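Local atomic coordinates of sulfoquinovosidase (Escherichia coli, PDB entry 5AEG), a protein that catalyses the hydrolysis of sulfoquinovosyl diacylglycerides and simpler sulfoquinovosides to release sulfoquinovose, which the bacterium degrades by sulfoglycolysis. Residues G263-C268 and E311-L316; Q288-I293 and F330-N335; W304-N309 and P336-D341; S318-W323 and I395-G400. All blocks are in the same frame, centred on the assembly; numbering follows the deposited sequence.

Contact 1 (G263-C268 and E311-L316). With CA (calcium ion), chain C.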
# COMPACT_ATOMS: atom_id res chain seq x y z
N GLY A 263 8.53 14.51 -21.41
CA GLY A 263 9.17 15.12 -22.56
C GLY A 263 8.60 16.43 -23.05
O GLY A 263 9.03 16.92 -24.14
N GLY A 264 7.64 16.96 -22.32
CA GLY A 264 7.12 18.28 -22.47
C GLY A 264 5.74 18.40 -23.17
O GLY A 264 5.10 17.41 -23.51
N THR A 265 5.25 19.62 -23.27
CA THR A 265 3.86 19.91 -23.61
C THR A 265 3.48 19.37 -24.92
O THR A 265 2.40 18.77 -25.10
CB THR A 265 3.62 21.44 -23.66
OG1 THR A 265 4.13 21.96 -22.45
CG2 THR A 265 2.11 21.81 -23.69
N GLU A 266 4.35 19.59 -25.89
CA GLU A 266 4.01 19.17 -27.25
C GLU A 266 4.07 17.62 -27.46
O GLU A 266 3.28 17.07 -28.26
CB GLU A 266 4.78 20.00 -28.30
CG GLU A 266 4.15 21.42 -28.41
CD GLU A 266 2.61 21.40 -28.85
OE1 GLU A 266 2.28 21.01 -29.99
OE2 GLU A 266 1.69 21.74 -28.07
N VAL A 267 5.00 16.94 -26.79
CA VAL A 267 5.05 15.48 -26.81
C VAL A 267 3.72 14.93 -26.19
O VAL A 267 3.14 13.98 -26.73
CB VAL A 267 6.32 14.90 -26.07
CG1 VAL A 267 6.20 13.38 -25.89
CG2 VAL A 267 7.58 15.12 -26.90
N CYS A 268 3.27 15.57 -25.13
CA CYS A 268 2.03 15.15 -24.47
C CYS A 268 0.87 15.35 -25.43
O CYS A 268 0.05 14.47 -25.62
CB CYS A 268 1.78 15.93 -23.19
SG CYS A 268 2.86 15.52 -21.78
N GLU A 311 10.19 26.05 -19.08
CA GLU A 311 11.11 25.62 -20.11
C GLU A 311 10.84 24.20 -20.61
O GLU A 311 10.86 23.89 -21.83
CB GLU A 311 12.58 25.78 -19.63
CG GLU A 311 12.91 27.25 -19.26
CD GLU A 311 12.89 28.21 -20.48
OE1 GLU A 311 12.75 27.76 -21.64
OE2 GLU A 311 13.03 29.45 -20.30
N ASN A 312 10.67 23.27 -19.66
CA ASN A 312 10.35 21.89 -20.08
C ASN A 312 8.87 21.71 -20.56
O ASN A 312 8.61 20.87 -21.42
CB ASN A 312 10.68 20.93 -18.95
CG ASN A 312 10.84 19.49 -19.41
OD1 ASN A 312 11.42 19.21 -20.44
ND2 ASN A 312 10.28 18.55 -18.62
N TYR A 313 7.94 22.46 -19.97
CA TYR A 313 6.50 22.40 -20.28
C TYR A 313 6.00 23.82 -20.65
O TYR A 313 5.16 24.41 -19.96
CB TYR A 313 5.69 21.83 -19.09
CG TYR A 313 5.76 20.35 -19.16
CD1 TYR A 313 6.89 19.65 -18.69
CD2 TYR A 313 4.76 19.63 -19.81
CE1 TYR A 313 6.99 18.23 -18.85
CE2 TYR A 313 4.86 18.26 -20.00
CZ TYR A 313 5.94 17.55 -19.47
OH TYR A 313 6.04 16.26 -19.72
N PRO A 314 6.47 24.33 -21.81
CA PRO A 314 5.92 25.62 -22.25
C PRO A 314 4.40 25.63 -22.44
O PRO A 314 3.83 24.63 -23.00
CB PRO A 314 6.65 25.89 -23.56
CG PRO A 314 7.03 24.54 -24.11
CD PRO A 314 7.33 23.68 -22.84
N GLN A 315 3.79 26.70 -21.93
CA GLN A 315 2.34 27.04 -22.12
C GLN A 315 1.44 26.03 -21.36
O GLN A 315 0.29 25.88 -21.67
CB GLN A 315 1.94 27.10 -23.62
CG GLN A 315 2.84 27.93 -24.53
CD GLN A 315 2.27 28.12 -25.92
OE1 GLN A 315 2.50 27.32 -26.85
NE2 GLN A 315 1.47 29.14 -26.06
N LEU A 316 1.99 25.35 -20.34
CA LEU A 316 1.21 24.32 -19.69
C LEU A 316 0.00 24.94 -18.97
O LEU A 316 -1.03 24.35 -18.92
CB LEU A 316 2.11 23.57 -18.68
CG LEU A 316 1.37 22.51 -17.80
CD1 LEU A 316 0.90 21.46 -18.71
CD2 LEU A 316 2.32 22.02 -16.72
CA CA C . 11.69 28.17 -23.71
O HOH W 1 10.60 25.81 -23.83
O HOH W 2 11.62 30.44 -23.03
O HOH W 3 9.67 28.32 -22.24

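Contact 2 (Q288-I293 and F330-N335)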
# COMPACT_ATOMS: atom_id res chain seq x y z
N GLN A 288 5.21 13.41 -14.95
CA GLN A 288 6.00 13.62 -13.73
C GLN A 288 7.18 14.64 -13.88
O GLN A 288 7.68 15.13 -12.84
CB GLN A 288 6.48 12.31 -13.15
CG GLN A 288 7.44 11.52 -14.02
CD GLN A 288 8.02 10.30 -13.30
OE1 GLN A 288 7.76 10.07 -12.11
NE2 GLN A 288 8.94 9.61 -14.00
N ASP A 289 7.60 14.89 -15.13
CA ASP A 289 8.64 15.91 -15.42
C ASP A 289 8.13 17.34 -15.61
O ASP A 289 8.91 18.17 -16.10
CB ASP A 289 9.59 15.47 -16.62
CG ASP A 289 8.89 15.35 -17.91
OD1 ASP A 289 7.66 15.11 -17.87
OD2 ASP A 289 9.51 15.55 -18.98
N TRP A 290 6.92 17.64 -15.09
CA TRP A 290 6.33 18.94 -15.07
C TRP A 290 7.21 20.04 -14.45
O TRP A 290 7.08 21.22 -14.81
CB TRP A 290 4.99 18.92 -14.39
CG TRP A 290 5.10 18.84 -12.90
CD1 TRP A 290 5.63 17.81 -12.19
CD2 TRP A 290 4.77 19.86 -11.96
NE1 TRP A 290 5.62 18.12 -10.86
CE2 TRP A 290 5.12 19.38 -10.69
CE3 TRP A 290 4.22 21.14 -12.07
CZ2 TRP A 290 4.91 20.13 -9.49
CZ3 TRP A 290 3.98 21.89 -10.88
CH2 TRP A 290 4.35 21.36 -9.61
N SER A 291 8.10 19.61 -13.58
CA SER A 291 9.05 20.41 -12.81
C SER A 291 10.44 20.46 -13.46
O SER A 291 11.33 21.16 -13.00
CB SER A 291 9.08 19.79 -11.36
OG SER A 291 9.67 18.47 -11.37
N GLY A 292 10.62 19.85 -14.61
CA GLY A 292 11.93 19.77 -15.25
C GLY A 292 12.61 18.43 -15.16
O GLY A 292 12.09 17.46 -14.53
N ILE A 293 13.67 18.35 -15.96
CA ILE A 293 14.45 17.17 -16.21
C ILE A 293 15.85 17.47 -15.71
O ILE A 293 16.50 18.53 -16.06
CB ILE A 293 14.54 16.86 -17.70
CG1 ILE A 293 13.16 16.55 -18.28
CG2 ILE A 293 15.51 15.71 -17.93
CD1 ILE A 293 13.19 16.42 -19.80
N PHE A 330 -4.90 17.05 -15.95
CA PHE A 330 -3.45 17.04 -15.93
C PHE A 330 -3.01 16.66 -14.54
O PHE A 330 -3.47 17.25 -13.52
CB PHE A 330 -2.82 18.43 -16.25
CG PHE A 330 -1.34 18.39 -16.28
CD1 PHE A 330 -0.68 17.79 -17.33
CD2 PHE A 330 -0.60 18.87 -15.22
CE1 PHE A 330 0.70 17.71 -17.34
CE2 PHE A 330 0.79 18.78 -15.23
CZ PHE A 330 1.42 18.19 -16.27
N LEU A 331 -2.12 15.69 -14.49
CA LEU A 331 -1.60 15.21 -13.20
C LEU A 331 -0.10 15.33 -13.11
O LEU A 331 0.64 15.08 -14.08
CB LEU A 331 -2.02 13.75 -12.94
CG LEU A 331 -3.48 13.41 -12.77
CD1 LEU A 331 -4.18 13.23 -14.10
CD2 LEU A 331 -3.66 12.11 -11.96
N ALA A 332 0.40 15.66 -11.94
CA ALA A 332 1.83 15.97 -11.75
C ALA A 332 2.48 15.08 -10.72
O ALA A 332 2.09 13.95 -10.60
CB ALA A 332 1.98 17.47 -11.46
N TYR A 333 3.52 15.53 -10.03
CA TYR A 333 4.33 14.71 -9.16
C TYR A 333 4.90 15.60 -8.06
O TYR A 333 5.38 16.74 -8.35
CB TYR A 333 5.49 14.07 -9.96
CG TYR A 333 6.47 13.29 -9.16
CD1 TYR A 333 7.49 13.93 -8.41
CD2 TYR A 333 6.48 11.92 -9.16
CE1 TYR A 333 8.38 13.19 -7.64
CE2 TYR A 333 7.39 11.17 -8.40
CZ TYR A 333 8.33 11.83 -7.63
OH TYR A 333 9.22 11.14 -6.92
N ILE A 334 4.97 15.03 -6.85
CA ILE A 334 5.61 15.66 -5.71
C ILE A 334 6.11 14.57 -4.75
O ILE A 334 5.54 13.44 -4.70
CB ILE A 334 4.69 16.70 -5.02
CG1 ILE A 334 5.49 17.43 -3.91
CG2 ILE A 334 3.43 16.13 -4.39
CD1 ILE A 334 4.80 18.69 -3.46
N ASN A 335 7.19 14.87 -4.01
CA ASN A 335 7.69 14.03 -2.97
C ASN A 335 8.15 14.91 -1.77
O ASN A 335 8.12 16.15 -1.94
CB ASN A 335 8.68 13.03 -3.48
CG ASN A 335 10.04 13.57 -3.76
OD1 ASN A 335 10.59 14.36 -3.04
ND2 ASN A 335 10.66 13.02 -4.75

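Contact 3 (W304-N309 and P336-D341)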
# COMPACT_ATOMS: atom_id res chain seq x y z
N TRP A 304 13.68 17.75 -8.70
CA TRP A 304 12.92 17.79 -7.46
C TRP A 304 12.69 19.20 -6.86
O TRP A 304 13.12 19.53 -5.73
CB TRP A 304 13.53 16.83 -6.43
CG TRP A 304 13.42 15.37 -6.76
CD1 TRP A 304 12.99 14.82 -7.90
CD2 TRP A 304 13.77 14.30 -5.91
NE1 TRP A 304 13.09 13.44 -7.85
CE2 TRP A 304 13.57 13.11 -6.62
CE3 TRP A 304 14.28 14.22 -4.63
CZ2 TRP A 304 13.81 11.87 -6.07
CZ3 TRP A 304 14.54 12.93 -4.10
CH2 TRP A 304 14.26 11.82 -4.81
N ASN A 305 12.06 20.06 -7.63
CA ASN A 305 11.62 21.35 -7.15
C ASN A 305 10.20 21.57 -7.69
O ASN A 305 10.02 21.71 -8.88
CB ASN A 305 12.58 22.45 -7.65
CG ASN A 305 12.37 23.76 -6.89
OD1 ASN A 305 12.71 23.87 -5.73
ND2 ASN A 305 11.68 24.68 -7.50
N TRP A 306 9.24 21.67 -6.77
CA TRP A 306 7.81 21.46 -7.00
C TRP A 306 7.10 22.76 -7.44
O TRP A 306 6.21 23.33 -6.79
CB TRP A 306 7.14 20.72 -5.82
CG TRP A 306 8.03 19.70 -5.25
CD1 TRP A 306 8.48 19.63 -3.96
CD2 TRP A 306 8.55 18.57 -5.91
NE1 TRP A 306 9.30 18.56 -3.80
CE2 TRP A 306 9.41 17.92 -4.99
CE3 TRP A 306 8.48 18.10 -7.23
CZ2 TRP A 306 10.06 16.78 -5.29
CZ3 TRP A 306 9.15 16.95 -7.53
CH2 TRP A 306 9.93 16.31 -6.58
N LYS A 307 7.49 23.13 -8.66
CA LYS A 307 6.93 24.27 -9.32
C LYS A 307 6.99 24.02 -10.82
O LYS A 307 7.97 23.42 -11.31
CB LYS A 307 7.78 25.45 -8.91
CG LYS A 307 7.31 26.84 -9.28
CD LYS A 307 7.92 27.86 -8.28
CE LYS A 307 9.42 27.68 -7.87
NZ LYS A 307 9.74 27.73 -6.39
N TRP A 308 6.00 24.49 -11.54
CA TRP A 308 5.90 24.28 -13.01
C TRP A 308 7.13 24.85 -13.70
O TRP A 308 7.52 25.95 -13.41
CB TRP A 308 4.61 24.94 -13.56
CG TRP A 308 4.60 25.19 -14.99
CD1 TRP A 308 5.06 24.40 -15.96
CD2 TRP A 308 4.16 26.38 -15.62
NE1 TRP A 308 4.90 24.98 -17.17
CE2 TRP A 308 4.34 26.20 -17.00
CE3 TRP A 308 3.59 27.57 -15.14
CZ2 TRP A 308 4.00 27.20 -17.97
CZ3 TRP A 308 3.20 28.58 -16.12
CH2 TRP A 308 3.43 28.36 -17.52
N ASN A 309 7.78 24.08 -14.51
CA ASN A 309 8.94 24.45 -15.22
C ASN A 309 8.51 24.81 -16.66
O ASN A 309 8.25 23.94 -17.51
CB ASN A 309 9.92 23.27 -15.18
CG ASN A 309 11.27 23.57 -15.81
OD1 ASN A 309 11.36 24.15 -16.91
ND2 ASN A 309 12.34 23.11 -15.17
N PRO A 336 8.51 14.30 -0.64
CA PRO A 336 8.70 15.15 0.54
C PRO A 336 10.17 15.53 0.73
O PRO A 336 10.57 15.83 1.86
CB PRO A 336 8.14 14.27 1.64
CG PRO A 336 8.64 12.89 1.22
CD PRO A 336 8.61 12.86 -0.28
N TYR A 337 10.94 15.55 -0.37
CA TYR A 337 12.31 16.06 -0.42
C TYR A 337 12.35 17.28 -1.37
O TYR A 337 11.39 17.53 -2.13
CB TYR A 337 13.29 15.05 -0.95
CG TYR A 337 13.27 13.67 -0.30
CD1 TYR A 337 13.98 13.40 0.89
CD2 TYR A 337 12.64 12.59 -0.93
CE1 TYR A 337 14.01 12.10 1.43
CE2 TYR A 337 12.60 11.34 -0.38
CZ TYR A 337 13.33 11.05 0.79
OH TYR A 337 13.32 9.73 1.33
N VAL A 338 13.43 18.03 -1.28
CA VAL A 338 13.60 19.24 -2.10
C VAL A 338 15.05 19.31 -2.54
O VAL A 338 15.97 19.28 -1.72
CB VAL A 338 13.16 20.51 -1.39
CG1 VAL A 338 11.65 20.69 -1.39
CG2 VAL A 338 13.69 20.61 0.04
N ALA A 339 15.25 19.48 -3.84
CA ALA A 339 16.58 19.50 -4.42
C ALA A 339 17.42 20.68 -3.79
O ALA A 339 17.02 21.84 -3.85
CB ALA A 339 16.48 19.73 -5.91
N SER A 340 18.60 20.37 -3.33
CA SER A 340 19.40 21.32 -2.51
C SER A 340 19.86 22.55 -3.28
O SER A 340 20.09 23.60 -2.67
CB SER A 340 20.59 20.61 -1.89
OG SER A 340 21.41 20.18 -2.92
N ASP A 341 19.97 22.44 -4.60
CA ASP A 341 20.39 23.57 -5.43
C ASP A 341 19.24 24.43 -5.96
O ASP A 341 19.49 25.23 -6.81
CB ASP A 341 21.24 23.07 -6.58
CG ASP A 341 20.47 22.11 -7.54
OD1 ASP A 341 19.46 21.44 -7.18
OD2 ASP A 341 20.94 21.95 -8.66
O HOH W 4 14.33 22.78 -3.88

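Contact 4 (S318-W323 and I395-G400)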
# COMPACT_ATOMS: atom_id res chain seq x y z
N SER A 318 -1.95 27.42 -19.81
CA SER A 318 -3.09 27.54 -20.73
C SER A 318 -3.47 26.18 -21.35
O SER A 318 -4.67 25.96 -21.62
CB SER A 318 -2.84 28.56 -21.85
OG SER A 318 -1.69 28.20 -22.60
N ARG A 319 -2.49 25.32 -21.60
CA ARG A 319 -2.80 24.00 -22.15
C ARG A 319 -3.70 23.18 -21.22
O ARG A 319 -4.54 22.43 -21.75
CB ARG A 319 -1.55 23.19 -22.60
CG ARG A 319 -1.85 22.06 -23.58
CD ARG A 319 -2.59 22.54 -24.86
NE ARG A 319 -1.71 23.43 -25.59
CZ ARG A 319 -0.76 23.01 -26.42
NH1 ARG A 319 -0.57 21.72 -26.68
NH2 ARG A 319 0.09 23.88 -26.94
N ILE A 320 -3.49 23.27 -19.89
CA ILE A 320 -4.31 22.52 -18.89
C ILE A 320 -5.76 22.93 -19.12
O ILE A 320 -6.65 22.07 -19.20
CB ILE A 320 -3.88 22.77 -17.44
CG1 ILE A 320 -2.50 22.10 -17.19
CG2 ILE A 320 -4.94 22.27 -16.44
CD1 ILE A 320 -1.85 22.46 -15.87
N LYS A 321 -6.01 24.22 -19.35
CA LYS A 321 -7.41 24.69 -19.56
C LYS A 321 -8.02 24.10 -20.80
O LYS A 321 -9.13 23.58 -20.76
CB LYS A 321 -7.48 26.22 -19.58
CG LYS A 321 -7.02 26.89 -18.29
CD LYS A 321 -8.03 26.75 -17.16
CE LYS A 321 -7.52 27.23 -15.78
NZ LYS A 321 -6.88 26.14 -14.92
N GLN A 322 -7.27 24.10 -21.87
CA GLN A 322 -7.72 23.53 -23.10
C GLN A 322 -8.03 22.01 -22.93
O GLN A 322 -9.09 21.47 -23.34
CB GLN A 322 -6.67 23.80 -24.17
CG GLN A 322 -6.91 23.11 -25.51
CD GLN A 322 -5.80 23.37 -26.53
OE1 GLN A 322 -5.28 24.51 -26.61
NE2 GLN A 322 -5.43 22.33 -27.34
N TRP A 323 -7.10 21.31 -22.28
CA TRP A 323 -7.33 19.87 -22.08
C TRP A 323 -8.57 19.62 -21.22
O TRP A 323 -9.39 18.73 -21.53
CB TRP A 323 -6.04 19.19 -21.45
CG TRP A 323 -4.87 19.03 -22.41
CD1 TRP A 323 -4.91 18.94 -23.73
CD2 TRP A 323 -3.47 18.94 -22.04
NE1 TRP A 323 -3.64 18.77 -24.25
CE2 TRP A 323 -2.74 18.80 -23.23
CE3 TRP A 323 -2.78 18.99 -20.83
CZ2 TRP A 323 -1.37 18.63 -23.24
CZ3 TRP A 323 -1.38 18.87 -20.86
CH2 TRP A 323 -0.71 18.70 -22.05
N ILE A 395 -2.39 22.77 -7.14
CA ILE A 395 -3.86 22.94 -7.20
C ILE A 395 -4.24 24.20 -7.96
O ILE A 395 -5.08 24.14 -8.85
CB ILE A 395 -4.53 22.98 -5.78
CG1 ILE A 395 -4.32 21.61 -5.08
CG2 ILE A 395 -6.01 23.28 -5.93
CD1 ILE A 395 -4.69 21.47 -3.61
N GLU A 396 -3.62 25.32 -7.62
CA GLU A 396 -3.88 26.58 -8.33
C GLU A 396 -3.43 26.57 -9.77
O GLU A 396 -4.00 27.27 -10.53
CB GLU A 396 -3.37 27.80 -7.54
CG GLU A 396 -4.32 28.10 -6.40
CD GLU A 396 -3.88 29.28 -5.53
OE1 GLU A 396 -3.09 30.15 -5.99
OE2 GLU A 396 -4.33 29.31 -4.36
N LEU A 397 -2.43 25.74 -10.15
CA LEU A 397 -2.05 25.60 -11.52
C LEU A 397 -3.16 24.90 -12.31
O LEU A 397 -3.20 24.97 -13.54
CB LEU A 397 -0.74 24.84 -11.60
CG LEU A 397 -0.13 24.51 -12.98
CD1 LEU A 397 0.36 25.70 -13.74
CD2 LEU A 397 1.02 23.56 -12.81
N GLY A 398 -4.09 24.22 -11.62
CA GLY A 398 -5.12 23.47 -12.37
C GLY A 398 -4.90 21.95 -12.44
O GLY A 398 -5.64 21.24 -13.14
N CYS A 399 -3.96 21.44 -11.68
CA CYS A 399 -3.73 19.97 -11.64
C CYS A 399 -4.95 19.27 -11.12
O CYS A 399 -5.52 19.63 -10.06
CB CYS A 399 -2.52 19.62 -10.80
SG CYS A 399 -0.96 20.16 -11.45
N GLY A 400 -5.31 18.20 -11.81
CA GLY A 400 -6.36 17.31 -11.33
C GLY A 400 -5.96 16.18 -10.35
O GLY A 400 -6.81 15.47 -9.83
O HOH W 5 -4.27 26.27 -15.75

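Contact 1 (G263-C268 and E311-L316)
At the start of helix 265-277 in the family 31 TIM barrel, the N-cap residue G264 and the first-turn residue T265 rest on Y313 and P314, both in the loop leading into helix 316-325. G264 CA lies over one face of the Y313 ring, 3.4 Å from the ring centroid and 20° off the ring normal, a CH-pi contact. The backbone angles of G264 (phi 103°) call for glycine, because a CB would jam against the preceding carbonyl O. It would also collide with N312 O, which is 3.2 Å from G264 CA. C268 SG meets the same ring at its edge, in the ring plane, 3.8 Å from Y313 CE2, a sulfur-aromatic contact. G264 N gives a weak hydrogen bond to Y313 OH at 3.1 Å, and the stronger partner of that hydroxyl is D289. T265 OG1 stands beside its own backbone N (chi1 -51°) and donates to P314 O at 2.7 Å, from above the carbonyl plane. A leucine in place of Y313 would probably leave D289 OD1 without its hydroxyl partner and open a gap beneath G264. Farther out, E311 OE1 binds a calcium ion at 2.4 Å, alongside three waters. As a glycine, G264 has no side chain to cap the helix. The helix start is tied to the loop by an aromatic face, a weak N-H bond and a short hydroxyl bond.

Contact 2 (Q288-I293 and F330-N335)
W290 and Y333 are joined by a hydrogen bond from the indole NE1 to the backbone O of Y333, 2.9 Å long. The donor lies in the carbonyl plane, on a lone pair, while the oxygen is tilted 20° from the indole plane. A332 CB sits almost squarely above the five-membered ring of W290, 3.5 Å from its centroid, a CH-pi contact. S291 CB lies over the opposite face, so the indole is sandwiched between the two, which limits its rotation. W290 CG sits between its backbone N and carbonyl carbon (chi1 76°), 3.7 Å from A332 CB. W290 CB touches the edge of the F330 ring, 4.1 Å from F330 CZ. Beside this group, Q288 and Y333 run side by side and point the same way. Q288 CB is 3.8 Å from Y333 CB, and Q288 OE1 is 3.7 Å from Y333 CD2, with amide and ring planes 78° apart. Q288 binds the sulfolipid substrate, and its NE2 is hydrogen-bonded to Q262. Y333 OH is hydrogen-bonded to the nucleophile D405 and also receives N335 ND2 at 3.2 Å. A type I turn from D289 to G292 carries W290. Strands 282-286 and 329-334 are parallel neighbours in the barrel, and the turn follows the first. M394 of helix 380-395 touches W290 and A332, while L316, I320 and W323 of helix 316-325 pack on F330.

Contact 3 (W304-N309 and P336-D341)
W304 and Y337 pack side by side, pointing the same way, at the substrate-binding end of the barrel. W304 is a substrate-binding residue, and Y337 lies on strand 337-339, at an edge of a small antiparallel sheet. From a CG anti to its carbonyl carbon (chi1 -67°), the W304 indole runs alongside Y337, with W304 CZ3 3.7 Å from Y337 CD2. The two ring planes are 18° apart but slid past each other, so the rings barely overlap. F367 meets both rings edge-to-face. W304 CB also touches A339 CB, at 4.2 Å. W306 is the centre of an inverse gamma turn, and its indole edge meets the strand. V338 CG1 lies obliquely to that indole, 4.0 Å from W306 NE1, and the carbonyl carbon of W304 lies over one indole face. At the polar edge, W306 NE1 donates to Y337 O at 2.9 Å. The oxygen lies in the indole plane and NE1 lies nearly along the C=O axis, though the bond is bent at the hydrogen. A leucine in place of W306 would probably leave Y337 O without this donor and V338 CG1 with less to pack on. A339 N donates to W304 O at 2.8 Å in a nearly straight backbone bond. Y337 OH is hydrogen-bonded to Y409 O. N305 OD1 accepts from L344 N. A water also donates to N305 OD1, at 2.7 Å, and to A339 O, at 2.8 Å, bridging the two segments.

Contact 4 (S318-W323 and I395-G400)
I320, on helix 316-325, faces G398, where the chain leaves helix 380-395 through a Schellman motif; the two CA atoms are 6.6 Å apart. G398 has a positive phi of 102°, and its N closes the turn on I395 O at 2.9 Å. At these backbone angles a CB would jam against the preceding carbonyl O, which by itself calls for glycine. A CB would also crowd I320 CG2. The two branches of I320 have different partners. CG2 lies against the backbone, 3.5 Å from G398 O. CD1 reaches L397, 3.9 Å from its CG, and the two side chains cross at about a right angle. I320 CD1 also lies 3.7 Å from L397 O. K321 takes the outer side. Its chain bends at chi2 and again at chi4 (-92°), which sets its ammonium NZ 4.1 Å from G398 CA. A water accepts from K321 NZ at 2.7 Å and donates to L397 O at 2.8 Å. The lysine charge thus sits near the C-terminal end of a helix, where it would probably be favoured by the carbonyl groups. The contact is structural packing away from the annotated sites. It joins helix 316-325 to the turn between helix 380-395 and strand 401-404, beside strand 329-334. C399 packs on F330 and A332 of that strand, and W323 touches C268 and L272 of helix 265-277. L397 meets W290 and W308. G400 makes backbone bonds to F330 and L451, just as the chain enters strand 401-404.

From the N terminus, the first segments of contacts 1, 2 and 3 come in order, at 263-268, 288-293 and 304-309. Contact 1 closes first, at 311-316. Helix segment 318-323 then opens contact 4, before strand 329-334 closes contact 2 and strand 337-339 closes contact 3. Contact 4 closes last, at 395-400. Contacts 1, 2 and 3 cross one another, and contact 4 crosses 2 and 3 but follows 1 in series; none nests. D289 ties contact 2 to contact 1, and N309 ties it to contact 3. R319 and E266 form a salt bridge between contacts 4 and 1. Together they bind barrel strands, outer helices and active-site loops.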